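Local coordinates for genome polyprotein (Enterovirus A71, PDB 6HLW) that probably acts, as the 3A region of the viral polyprotein, in building membrane-bound replication sites by recruiting host proteins, at residues G13-S18 against Q26-Q31. Numbering follows the deposited sequence.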
ATOM      1  N   GLY B  13     -11.544   8.640  -3.278  1.00 74.73           N
ATOM      2  CA  GLY B  13     -10.111   8.833  -3.391  1.00 71.05           C
ATOM      3  C   GLY B  13      -9.707  10.268  -3.114  1.00 73.45           C
ATOM      4  O   GLY B  13      -8.736  10.522  -2.400  1.00 69.62           O
ATOM      5  N   ASP B  14     -10.453  11.211  -3.683  1.00 74.76           N
ATOM      6  CA  ASP B  14     -10.175  12.627  -3.476  1.00 76.04           C
ATOM      7  C   ASP B  14     -10.388  12.998  -2.013  1.00 73.27           C
ATOM      8  O   ASP B  14      -9.731  13.899  -1.491  1.00 67.40           O
ATOM      9  CB  ASP B  14     -11.060  13.489  -4.377  1.00 76.75           C
ATOM     10  CG  ASP B  14     -10.655  14.952  -4.365  1.00 91.28           C
ATOM     11  OD1 ASP B  14     -11.126  15.695  -3.479  1.00 84.18           O
ATOM     12  OD2 ASP B  14      -9.862  15.358  -5.242  1.00 93.30           O
ATOM     13  N   LEU B  15     -11.308  12.296  -1.358  1.00 68.13           N
ATOM     14  CA  LEU B  15     -11.584  12.531   0.054  1.00 67.01           C
ATOM     15  C   LEU B  15     -10.411  12.080   0.915  1.00 66.52           C
ATOM     16  O   LEU B  15      -9.906  12.840   1.739  1.00 64.82           O
ATOM     17  CB  LEU B  15     -12.859  11.803   0.485  1.00 68.43           C
ATOM     18  CG  LEU B  15     -13.223  11.912   1.969  1.00 71.42           C
ATOM     19  CD1 LEU B  15     -13.469  13.361   2.366  1.00 59.70           C
ATOM     20  CD2 LEU B  15     -14.438  11.056   2.287  1.00 61.16           C
ATOM     21  N   LEU B  16      -9.981  10.839   0.718  1.00 69.38           N
ATOM     22  CA  LEU B  16      -8.873  10.283   1.484  1.00 64.02           C
ATOM     23  C   LEU B  16      -7.571  11.020   1.192  1.00 64.27           C
ATOM     24  O   LEU B  16      -6.716  11.146   2.063  1.00 65.07           O
ATOM     25  CB  LEU B  16      -8.708   8.793   1.182  1.00 61.81           C
ATOM     26  CG  LEU B  16      -9.827   7.882   1.691  1.00 62.41           C
ATOM     27  CD1 LEU B  16      -9.675   6.481   1.118  1.00 63.97           C
ATOM     28  CD2 LEU B  16      -9.838   7.838   3.213  1.00 60.72           C
ATOM     29  N   ALA B  17      -7.428  11.507  -0.036  1.00 63.51           N
ATOM     30  CA  ALA B  17      -6.220  12.219  -0.435  1.00 61.10           C
ATOM     31  C   ALA B  17      -6.163  13.607   0.197  1.00 65.82           C
ATOM     32  O   ALA B  17      -5.113  14.033   0.681  1.00 60.11           O
ATOM     33  CB  ALA B  17      -6.150  12.324  -1.948  1.00 61.75           C
ATOM     34  N   SER B  18      -7.296  14.305   0.192  1.00 64.87           N
ATOM     35  CA  SER B  18      -7.370  15.664   0.727  1.00 63.96           C
ATOM     36  C   SER B  18      -7.319  15.679   2.252  1.00 64.91           C
ATOM     37  O   SER B  18      -6.543  16.428   2.847  1.00 69.08           O
ATOM     38  CB  SER B  18      -8.646  16.353   0.239  1.00 70.10           C
ATOM     39  OG  SER B  18      -8.657  16.450  -1.175  1.00 79.61           O
ATOM     40  N   GLN B  26     -11.669   4.891   9.076  1.00 65.10           N
ATOM     41  CA  GLN B  26     -12.669   4.072   9.748  1.00 70.88           C
ATOM     42  C   GLN B  26     -14.079   4.441   9.293  1.00 70.65           C
ATOM     43  O   GLN B  26     -14.937   3.571   9.151  1.00 74.59           O
ATOM     44  CB  GLN B  26     -12.552   4.219  11.266  1.00 73.02           C
ATOM     45  CG  GLN B  26     -13.385   3.214  12.043  1.00 91.58           C
ATOM     46  CD  GLN B  26     -13.297   3.412  13.545  1.00103.21           C
ATOM     47  OE1 GLN B  26     -12.763   2.566  14.262  1.00117.69           O
ATOM     48  NE2 GLN B  26     -13.830   4.529  14.029  1.00 92.43           N
ATOM     49  N   TYR B  27     -14.317   5.729   9.064  1.00 60.09           N
ATOM     50  CA  TYR B  27     -15.621   6.189   8.597  1.00 63.31           C
ATOM     51  C   TYR B  27     -15.935   5.612   7.222  1.00 65.78           C
ATOM     52  O   TYR B  27     -17.027   5.090   6.997  1.00 68.32           O
ATOM     53  CB  TYR B  27     -15.674   7.718   8.548  1.00 64.26           C
ATOM     54  CG  TYR B  27     -17.012   8.266   8.097  1.00 61.64           C
ATOM     55  CD1 TYR B  27     -18.105   8.276   8.953  1.00 63.85           C
ATOM     56  CD2 TYR B  27     -17.180   8.778   6.817  1.00 61.48           C
ATOM     57  CE1 TYR B  27     -19.330   8.776   8.546  1.00 63.56           C
ATOM     58  CE2 TYR B  27     -18.400   9.281   6.400  1.00 63.90           C
ATOM     59  CZ  TYR B  27     -19.472   9.278   7.270  1.00 68.59           C
ATOM     60  OH  TYR B  27     -20.688   9.778   6.861  1.00 64.07           O
ATOM     61  N   CYS B  28     -14.974   5.712   6.309  1.00 70.33           N
ATOM     62  CA  CYS B  28     -15.127   5.147   4.973  1.00 71.50           C
ATOM     63  C   CYS B  28     -15.361   3.641   5.058  1.00 72.87           C
ATOM     64  O   CYS B  28     -16.161   3.083   4.307  1.00 74.56           O
ATOM     65  CB  CYS B  28     -13.894   5.443   4.117  1.00 67.55           C
ATOM     66  SG  CYS B  28     -13.659   7.193   3.702  1.00 67.21           S
ATOM     67  N   ARG B  29     -14.656   2.993   5.982  1.00 68.88           N
ATOM     68  CA  ARG B  29     -14.794   1.558   6.196  1.00 72.24           C
ATOM     69  C   ARG B  29     -16.206   1.218   6.663  1.00 69.12           C
ATOM     70  O   ARG B  29     -16.853   0.323   6.121  1.00 66.95           O
ATOM     71  CB  ARG B  29     -13.767   1.076   7.224  1.00 73.42           C
ATOM     72  CG  ARG B  29     -13.784  -0.420   7.494  1.00 71.08           C
ATOM     73  CD  ARG B  29     -13.143  -0.731   8.837  1.00 83.79           C
ATOM     74  NE  ARG B  29     -13.144  -2.162   9.135  1.00106.60           N
ATOM     75  CZ  ARG B  29     -12.162  -3.003   8.818  1.00109.36           C
ATOM     76  NH1 ARG B  29     -11.077  -2.572   8.185  1.00110.78           N
ATOM     77  NH2 ARG B  29     -12.265  -4.286   9.137  1.00101.10           N
ATOM     78  N   GLU B  30     -16.672   1.943   7.673  1.00 71.85           N
ATOM     79  CA  GLU B  30     -17.991   1.714   8.250  1.00 69.99           C
ATOM     80  C   GLU B  30     -19.099   1.996   7.241  1.00 70.52           C
ATOM     81  O   GLU B  30     -20.150   1.358   7.268  1.00 74.57           O
ATOM     82  CB  GLU B  30     -18.180   2.585   9.493  1.00 61.50           C
ATOM     83  CG  GLU B  30     -17.306   2.174  10.673  1.00 63.31           C
ATOM     84  CD  GLU B  30     -17.227   3.238  11.751  1.00 71.91           C
ATOM     85  OE1 GLU B  30     -17.853   4.306  11.587  1.00 74.00           O
ATOM     86  OE2 GLU B  30     -16.537   3.003  12.767  1.00 74.01           O
ATOM     87  N   GLN B  31     -18.854   2.950   6.349  1.00 72.81           N
ATOM     88  CA  GLN B  31     -19.834   3.321   5.336  1.00 75.06           C
ATOM     89  C   GLN B  31     -19.758   2.386   4.131  1.00 81.08           C
ATOM     90  O   GLN B  31     -20.528   2.526   3.180  1.00 82.66           O
ATOM     91  CB  GLN B  31     -19.620   4.769   4.890  1.00 81.11           C
ATOM     92  CG  GLN B  31     -20.904   5.567   4.721  1.00 84.62           C
ATOM     93  CD  GLN B  31     -21.581   5.872   6.043  1.00 80.07           C
ATOM     94  OE1 GLN B  31     -21.163   5.393   7.096  1.00 77.98           O
ATOM     95  NE2 GLN B  31     -22.634   6.681   5.993  1.00 85.40           N
TER
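C28 meets L15 and L16 in the buried seam of a helical hairpin, the fold of the soluble part of enterovirus 3A proteins, in which helix 9-18 and helix 22-30 run roughly antiparallel. The contact is small, burying 106 Å² in all, and purely apolar, with no hydrogen bond between the segments. Along the second helix, exposed Q26 can carry a polar amide and packs on a basic side chain of the other protein's chain. Y27 stops short of the first helix, its ring meeting that of W33 with the planes nearly perpendicular. C28 directs its side chain toward the first helix. A small, weakly polar residue suits this site, where the CA atoms of L16 and C28 are 8.8 Å apart, and the branched leucines each offer a methyl to the sulfur. C28 SG lies beside the backbone N and anti to the carbonyl carbon (chi1 -67°). L16 CD2 is 3.9 Å from C28 SG, while L15 CD2, carried there with CG anti to the backbone N (chi1 177°), lies 4.2 Å from C28 SG; the two methyls subtend about 89° at the sulfur. L15 shares W33 with C28, whereas buried L16 also reaches an aromatic side chain of the other protein. E30 N bonds to Q26 O, and Q31 N donates to Y27 O at 2.9 Å.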